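Local structure of post-proline cleaving enzyme (Rickettsia typhi, 4HVT) at residues V419-Y424 with A438-D443; N396-M401 with T413-I418; E64-D69 with F496-N501. The protein probably acts as a serine-type oligopeptidase of the prolyl oligopeptidase family, cutting short peptides on the carboxyl side of proline. One frame throughout, in Å; residues are numbered along the deposited sequence.

Interaction 1 of 3, residues V419-Y424 with A438-D443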
# COMPACT_ATOMS: atom_id res chain seq x y z
N VAL A 419 14.71 -5.80 -14.78
CA VAL A 419 14.71 -7.25 -15.00
C VAL A 419 13.39 -7.81 -14.45
O VAL A 419 13.13 -7.66 -13.27
CB VAL A 419 15.93 -7.94 -14.33
CG1 VAL A 419 15.85 -9.43 -14.62
CG2 VAL A 419 17.25 -7.35 -14.85
N PRO A 420 12.56 -8.46 -15.30
CA PRO A 420 11.27 -8.91 -14.80
C PRO A 420 11.42 -9.91 -13.64
O PRO A 420 12.42 -10.64 -13.57
CB PRO A 420 10.62 -9.60 -16.01
CG PRO A 420 11.25 -8.97 -17.18
CD PRO A 420 12.65 -8.63 -16.76
N PRO A 421 10.41 -9.95 -12.77
CA PRO A 421 10.47 -10.85 -11.63
C PRO A 421 10.52 -12.29 -12.06
O PRO A 421 9.89 -12.70 -13.08
CB PRO A 421 9.18 -10.57 -10.86
CG PRO A 421 8.77 -9.18 -11.33
CD PRO A 421 9.21 -9.11 -12.77
N THR A 422 11.36 -13.05 -11.34
CA THR A 422 11.37 -14.50 -11.41
C THR A 422 10.71 -15.03 -10.15
O THR A 422 10.91 -14.48 -9.04
CB THR A 422 12.79 -15.05 -11.51
OG1 THR A 422 13.41 -14.63 -12.73
CG2 THR A 422 12.82 -16.61 -11.49
N ILE A 423 9.91 -16.09 -10.30
CA ILE A 423 9.28 -16.75 -9.11
C ILE A 423 10.06 -18.03 -8.84
O ILE A 423 10.33 -18.83 -9.77
CB ILE A 423 7.82 -17.13 -9.33
CG1 ILE A 423 7.02 -15.94 -9.89
CG2 ILE A 423 7.18 -17.67 -8.02
CD1 ILE A 423 5.54 -16.22 -10.11
N TYR A 424 10.46 -18.19 -7.58
CA TYR A 424 11.18 -19.33 -7.13
C TYR A 424 10.41 -20.11 -6.08
O TYR A 424 9.69 -19.49 -5.30
CB TYR A 424 12.52 -18.93 -6.53
CG TYR A 424 13.39 -18.06 -7.34
CD1 TYR A 424 13.16 -16.69 -7.44
CD2 TYR A 424 14.52 -18.58 -8.01
CE1 TYR A 424 14.02 -15.89 -8.17
CE2 TYR A 424 15.33 -17.78 -8.72
CZ TYR A 424 15.08 -16.44 -8.83
OH TYR A 424 15.94 -15.62 -9.59
N ALA A 438 8.98 -14.80 -16.41
CA ALA A 438 8.02 -14.02 -17.17
C ALA A 438 7.80 -14.64 -18.55
O ALA A 438 8.76 -15.06 -19.21
CB ALA A 438 8.49 -12.58 -17.35
N LEU A 439 6.55 -14.70 -18.99
CA LEU A 439 6.26 -15.20 -20.33
C LEU A 439 6.26 -14.07 -21.35
O LEU A 439 6.32 -14.30 -22.55
CB LEU A 439 4.90 -15.87 -20.38
CG LEU A 439 4.70 -17.08 -19.49
CD1 LEU A 439 3.28 -17.59 -19.57
CD2 LEU A 439 5.69 -18.15 -19.87
N TYR A 440 6.18 -12.84 -20.87
CA TYR A 440 6.30 -11.69 -21.73
C TYR A 440 7.75 -11.33 -21.95
O TYR A 440 8.61 -11.75 -21.21
CB TYR A 440 5.55 -10.50 -21.13
CG TYR A 440 6.02 -10.07 -19.78
CD1 TYR A 440 7.09 -9.20 -19.63
CD2 TYR A 440 5.38 -10.51 -18.61
CE1 TYR A 440 7.52 -8.79 -18.36
CE2 TYR A 440 5.81 -10.11 -17.37
CZ TYR A 440 6.87 -9.24 -17.25
OH TYR A 440 7.22 -8.86 -15.95
N SER A 441 8.00 -10.55 -23.00
CA SER A 441 9.35 -10.23 -23.44
C SER A 441 9.75 -8.82 -22.99
O SER A 441 8.97 -7.87 -23.15
CB SER A 441 9.41 -10.34 -24.96
OG SER A 441 10.55 -9.69 -25.45
N PHE A 442 10.93 -8.68 -22.38
CA PHE A 442 11.50 -7.38 -22.01
C PHE A 442 13.02 -7.53 -22.03
O PHE A 442 13.58 -8.26 -21.23
CB PHE A 442 11.05 -6.83 -20.65
CG PHE A 442 11.48 -5.42 -20.41
CD1 PHE A 442 10.84 -4.36 -21.06
CD2 PHE A 442 12.57 -5.14 -19.61
CE1 PHE A 442 11.28 -3.04 -20.89
CE2 PHE A 442 12.99 -3.84 -19.40
CZ PHE A 442 12.36 -2.77 -20.05
N ASP A 443 13.65 -6.83 -22.96
CA ASP A 443 15.08 -6.98 -23.23
C ASP A 443 15.86 -6.04 -22.31
O ASP A 443 16.19 -4.90 -22.69
CB ASP A 443 15.34 -6.62 -24.69
CG ASP A 443 16.79 -6.78 -25.08
OD1 ASP A 443 17.53 -7.47 -24.32
OD2 ASP A 443 17.17 -6.20 -26.13
O HOH W 1 11.40 -13.71 -15.23
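The ring of P420 is the wedge of this contact, pressing its CB and CG edge among A438, Y440 and F442 on the segment that runs from the last propeller blade toward the hydrolase sheet. P420 and Y440 meet obliquely. P420 CG lies 3.9 Å from Y440 CE1, and P420 CB is 3.5 Å from Y440 OH. That tilt brings the saturated ring to CE1 and the hydroxyl end of the phenol. P421 comes at about a right angle to Y440, its CD 3.8 Å from Y440 OH. A chi1 of 59° sets Y440 CG between the backbone N and the carbonyl carbon, and from there the ring extends so that OH meets both prolines. A438, a residue small enough to fit between, lays CB 3.6 Å above the plane of the Y440 ring, toward the rim, and also touches P420 CB at 3.9 Å. F442 meets P420 CG through CB alone, at 4.1 Å. Its CG is anti to the backbone N (chi1 -171°), and the ring beyond makes an edge-to-face contact with F496 and stacks with Y447. Y440 in turn makes a cation-pi contact with R498.

Polar atoms are joined through water. One molecule donates to P421 O at 2.8 Å and accepts from A438 N, with a weak, longer bond to T422 OG1. P421 O and A438 N, too far apart for a direct bond, are thus both served. Prolines suit the place because they bring compact, rigid hydrocarbon and no backbone N-H that would need a partner. The chemistry is therefore apolar contact with a water bridge at one end, which ties the residues leading into strand 422-426 to the interdomain connection.

Interaction 2 of 3, residues N396-M401 with T413-I418. With EDO (1,2-ethanediol), chain G.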
# COMPACT_ATOMS: atom_id res chain seq x y z
N ASN A 396 20.88 -4.83 -7.70
CA ASN A 396 19.78 -3.98 -7.21
C ASN A 396 18.49 -4.79 -6.91
O ASN A 396 17.36 -4.35 -7.13
CB ASN A 396 19.53 -2.84 -8.19
CG ASN A 396 20.48 -1.67 -7.97
OD1 ASN A 396 21.37 -1.45 -8.76
ND2 ASN A 396 20.33 -0.95 -6.85
N ALA A 397 18.69 -5.93 -6.30
CA ALA A 397 17.61 -6.88 -6.04
C ALA A 397 16.50 -6.30 -5.15
O ALA A 397 16.75 -5.51 -4.25
CB ALA A 397 18.17 -8.11 -5.37
N ILE A 398 15.26 -6.66 -5.51
CA ILE A 398 14.08 -6.42 -4.72
C ILE A 398 13.42 -7.77 -4.53
O ILE A 398 13.19 -8.49 -5.51
CB ILE A 398 13.13 -5.48 -5.51
CG1 ILE A 398 13.85 -4.19 -5.87
CG2 ILE A 398 11.81 -5.28 -4.78
CD1 ILE A 398 14.23 -3.33 -4.69
N PHE A 399 13.12 -8.09 -3.27
CA PHE A 399 12.69 -9.38 -2.76
C PHE A 399 11.28 -9.35 -2.21
O PHE A 399 10.89 -8.44 -1.50
CB PHE A 399 13.65 -9.83 -1.66
CG PHE A 399 13.35 -11.17 -1.06
CD1 PHE A 399 13.89 -12.33 -1.59
CD2 PHE A 399 12.60 -11.26 0.12
CE1 PHE A 399 13.63 -13.58 -0.99
CE2 PHE A 399 12.37 -12.47 0.73
CZ PHE A 399 12.87 -13.65 0.18
N GLY A 400 10.52 -10.40 -2.53
CA GLY A 400 9.23 -10.60 -1.94
C GLY A 400 8.95 -12.06 -1.77
O GLY A 400 9.63 -12.93 -2.39
N MET A 401 7.97 -12.35 -0.92
CA MET A 401 7.61 -13.77 -0.76
C MET A 401 6.24 -13.94 -0.10
O MET A 401 5.75 -13.03 0.53
CB MET A 401 8.67 -14.55 0.02
CG MET A 401 8.74 -14.23 1.52
SD MET A 401 10.11 -15.11 2.33
CE MET A 401 9.57 -16.73 2.51
N THR A 413 9.73 -14.06 -4.86
CA THR A 413 10.04 -13.30 -6.07
C THR A 413 11.35 -12.55 -5.91
O THR A 413 11.63 -12.01 -4.81
CB THR A 413 8.91 -12.36 -6.48
OG1 THR A 413 8.61 -11.42 -5.42
CG2 THR A 413 7.70 -13.16 -6.79
N ILE A 414 12.13 -12.43 -6.99
CA ILE A 414 13.29 -11.54 -7.03
C ILE A 414 13.20 -10.81 -8.37
O ILE A 414 12.85 -11.42 -9.42
CB ILE A 414 14.66 -12.24 -6.88
CG1 ILE A 414 14.70 -13.25 -5.73
CG2 ILE A 414 15.78 -11.24 -6.65
CD1 ILE A 414 15.89 -14.15 -5.65
N GLU A 415 13.51 -9.53 -8.34
CA GLU A 415 13.41 -8.65 -9.51
C GLU A 415 14.33 -7.46 -9.31
O GLU A 415 14.94 -7.27 -8.23
CB GLU A 415 11.99 -8.11 -9.66
CG GLU A 415 11.57 -7.10 -8.58
CD GLU A 415 10.08 -6.98 -8.53
OE1 GLU A 415 9.51 -6.02 -9.09
OE2 GLU A 415 9.43 -7.88 -7.93
N ASN A 416 14.43 -6.63 -10.37
CA ASN A 416 14.95 -5.29 -10.20
C ASN A 416 14.23 -4.39 -11.18
O ASN A 416 13.32 -4.79 -11.86
CB ASN A 416 16.51 -5.23 -10.26
CG ASN A 416 17.09 -5.33 -11.66
OD1 ASN A 416 16.41 -4.99 -12.63
ND2 ASN A 416 18.37 -5.77 -11.79
N SER A 417 14.53 -3.12 -11.17
CA SER A 417 13.69 -2.19 -11.92
C SER A 417 13.64 -2.50 -13.42
O SER A 417 12.67 -2.11 -14.07
CB SER A 417 14.18 -0.77 -11.68
OG SER A 417 13.33 0.21 -12.27
N ILE A 418 14.66 -3.18 -13.96
CA ILE A 418 14.72 -3.43 -15.41
C ILE A 418 14.75 -4.93 -15.77
O ILE A 418 14.76 -5.28 -16.94
CB ILE A 418 15.89 -2.70 -16.12
CG1 ILE A 418 17.26 -3.12 -15.56
CG2 ILE A 418 15.71 -1.18 -16.08
CD1 ILE A 418 18.47 -2.61 -16.34
C1 EDO G . 5.22 -9.57 -7.61
O1 EDO G . 4.61 -8.79 -6.58
C2 EDO G . 6.44 -8.88 -8.19
O2 EDO G . 6.99 -7.98 -7.24
O HOH W 2 15.83 -2.38 -8.62
O HOH W 3 10.36 -9.20 -5.80
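In the beta hairpin of strands 398-402 and 410-415, the first two strands of the last propeller blade, I398 and G400 pair antiparallel with E415 and T413. Both are hydrogen-bonded pairs. I398 N donates to E415 O at 2.8 Å and E415 N returns a bond to I398 O; G400 N donates to T413 O, and T413 N donates to G400 O at 2.7 Å. F399 and I414 form the non-hydrogen-bonded pair between them, and F399 CD1 lies 4.3 Å from I414 CG1 on the face these two share. I414 CG2, anti to its backbone N, turns toward A397 CB at 4.1 Å.

On the face of I398, T413 and E415, the I398 CB meets E415 CG at 3.8 Å. Glycine at 400 lets T413 OG1 lie close over the neighbouring strand, 3.5 Å from G400 O. A water stands 2.9 Å from T413 OG1 and 2.7 Å from E415 OE2, and it lies where it can donate to E415 OE2 and I398 O. Just beyond E415, N416 OD1 accepts from I418 N, an Asx turn, while its ND2 binds Q395 O.

A 1,2-ethanediol, probably of crystallisation origin, makes a very short contact with E415 OE2. F496 N donates to OE1, which with the water at OE2 is consistent with an ionised carboxylate, and links the blade to the hydrolase side.

Interaction 3 of 3, residues E64-D69 with F496-N501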
# COMPACT_ATOMS: atom_id res chain seq x y z
N GLU A 64 -3.37 -1.40 -23.21
CA GLU A 64 -4.28 -2.53 -23.34
C GLU A 64 -3.51 -3.85 -23.59
O GLU A 64 -3.85 -4.88 -23.01
CB GLU A 64 -5.33 -2.25 -24.39
CG GLU A 64 -6.28 -1.14 -23.94
CD GLU A 64 -7.50 -0.97 -24.81
OE1 GLU A 64 -7.46 -1.37 -25.99
OE2 GLU A 64 -8.48 -0.42 -24.29
N THR A 65 -2.46 -3.79 -24.39
CA THR A 65 -1.65 -4.99 -24.64
C THR A 65 -1.10 -5.54 -23.34
O THR A 65 -0.97 -6.75 -23.18
CB THR A 65 -0.49 -4.72 -25.61
OG1 THR A 65 -1.05 -4.30 -26.84
CG2 THR A 65 0.37 -5.97 -25.86
N ILE A 66 -0.73 -4.65 -22.43
CA ILE A 66 -0.11 -5.08 -21.17
C ILE A 66 -1.18 -5.55 -20.18
O ILE A 66 -1.06 -6.61 -19.56
CB ILE A 66 0.73 -3.98 -20.53
CG1 ILE A 66 2.00 -3.73 -21.37
CG2 ILE A 66 1.11 -4.35 -19.12
CD1 ILE A 66 2.63 -2.36 -21.17
N PHE A 67 -2.22 -4.75 -20.02
CA PHE A 67 -3.21 -5.03 -18.99
C PHE A 67 -4.01 -6.29 -19.30
O PHE A 67 -4.39 -7.02 -18.37
CB PHE A 67 -4.18 -3.85 -18.80
CG PHE A 67 -3.74 -2.84 -17.79
CD1 PHE A 67 -2.63 -2.05 -18.01
CD2 PHE A 67 -4.51 -2.59 -16.68
CE1 PHE A 67 -2.27 -1.06 -17.10
CE2 PHE A 67 -4.13 -1.62 -15.76
CZ PHE A 67 -3.01 -0.86 -15.98
N TYR A 68 -4.24 -6.56 -20.59
CA TYR A 68 -5.07 -7.70 -20.99
C TYR A 68 -4.22 -8.84 -21.53
O TYR A 68 -4.72 -9.72 -22.22
CB TYR A 68 -6.13 -7.28 -22.02
CG TYR A 68 -6.95 -6.08 -21.57
CD1 TYR A 68 -7.30 -5.90 -20.23
CD2 TYR A 68 -7.37 -5.11 -22.49
CE1 TYR A 68 -8.03 -4.80 -19.82
CE2 TYR A 68 -8.12 -4.00 -22.09
CZ TYR A 68 -8.43 -3.84 -20.75
OH TYR A 68 -9.20 -2.75 -20.32
N ASP A 69 -2.92 -8.80 -21.25
CA ASP A 69 -2.00 -9.83 -21.76
C ASP A 69 -2.25 -11.17 -21.05
O ASP A 69 -2.17 -11.29 -19.84
CB ASP A 69 -0.57 -9.32 -21.56
CG ASP A 69 0.48 -10.20 -22.20
OD1 ASP A 69 0.13 -11.13 -22.93
OD2 ASP A 69 1.68 -9.90 -21.96
N PHE A 496 10.08 -3.63 -10.46
CA PHE A 496 9.91 -3.71 -11.90
C PHE A 496 8.51 -3.27 -12.24
O PHE A 496 7.53 -3.85 -11.74
CB PHE A 496 10.10 -5.18 -12.39
CG PHE A 496 10.07 -5.31 -13.89
CD1 PHE A 496 8.86 -5.54 -14.57
CD2 PHE A 496 11.21 -5.16 -14.62
CE1 PHE A 496 8.82 -5.68 -15.93
CE2 PHE A 496 11.19 -5.30 -16.00
CZ PHE A 496 10.00 -5.53 -16.65
N SER A 497 8.38 -2.21 -13.04
CA SER A 497 7.09 -1.79 -13.58
C SER A 497 7.02 -2.03 -15.06
O SER A 497 7.66 -1.32 -15.85
CB SER A 497 6.85 -0.30 -13.31
OG SER A 497 5.63 0.11 -13.95
N ARG A 498 6.19 -2.99 -15.45
CA ARG A 498 6.01 -3.29 -16.83
C ARG A 498 5.44 -2.09 -17.59
O ARG A 498 5.88 -1.78 -18.69
CB ARG A 498 5.10 -4.50 -16.95
CG ARG A 498 5.17 -5.10 -18.29
CD ARG A 498 4.48 -6.44 -18.34
NE ARG A 498 4.27 -6.69 -19.73
CZ ARG A 498 3.38 -7.52 -20.23
NH1 ARG A 498 2.64 -8.26 -19.42
NH2 ARG A 498 3.28 -7.64 -21.54
N ILE A 499 4.46 -1.40 -16.99
CA ILE A 499 3.85 -0.30 -17.70
C ILE A 499 4.88 0.83 -17.94
O ILE A 499 4.98 1.36 -19.04
CB ILE A 499 2.64 0.29 -16.95
CG1 ILE A 499 1.50 -0.73 -16.81
CG2 ILE A 499 2.14 1.52 -17.70
CD1 ILE A 499 0.72 -0.94 -18.10
N LYS A 500 5.59 1.24 -16.91
CA LYS A 500 6.54 2.33 -17.07
C LYS A 500 7.66 1.92 -18.01
O LYS A 500 8.05 2.67 -18.89
CB LYS A 500 7.12 2.77 -15.70
N ASN A 501 8.19 0.70 -17.85
CA ASN A 501 9.28 0.28 -18.70
C ASN A 501 8.89 0.17 -20.17
O ASN A 501 9.65 0.56 -21.05
CB ASN A 501 9.83 -1.09 -18.24
CG ASN A 501 10.67 -0.98 -16.98
OD1 ASN A 501 11.16 0.11 -16.63
ND2 ASN A 501 10.80 -2.06 -16.25
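D69 and R498 both set CG anti to the backbone N (chi1 -172° and -163°), and the arginine chain then stays extended to NE, carrying its guanidinium across to the carboxylate. The contact joins the end of helix 56-67 to the first turn of helix 498-505, as in other prolyl oligopeptidases, where the N-terminal stretch completes the peptidase domain alongside the alpha/beta-hydrolase core. I66, whose CG2 is anti to its backbone N, lays that methyl 3.9 Å above one face of the R498 guanidinium, toward the rim, the two side chains running alongside each other in opposite senses. The same CG2 touches I499 CD1 at 3.6 Å. A branched isoleucine suits the spot because it can serve the arginine and the hydrocarbon together. R71 also bridges to D69 OD2, and E502 takes R498 NE, so the two acids and two arginines alternate, which would tend to offset their charges. S497, the N-cap, accepts from K500 N through OG. D69 and R498 form a salt bridge, their planes 65° apart: R498 NH2 donates to D69 OD2 at 2.8 Å, on the anti side of that oxygen, while R498 NH1 adds a weak hydrogen bond to the same atom.

Interactions 1 and 2 hold the same blade: strand 410-415 pairs with 398-402 in interaction 2 and with 422-426, which interaction 1 reaches, and T422 N probably bonds to I414 O between them. Interaction 2 is regular backbone pairing, partly buried; interaction 1, also partly buried, relies on apolar side chains and a bridging water, its A438-D443 side having no regular helix or strand. Interaction 3, a surface contact between segments 427 residues apart in sequence, adds a salt bridge to its hydrocarbon. F496 and N501 of its second segment reach E415 and S417 and pack on P420 and F442, so the propeller's last blade and the hydrolase side meet here.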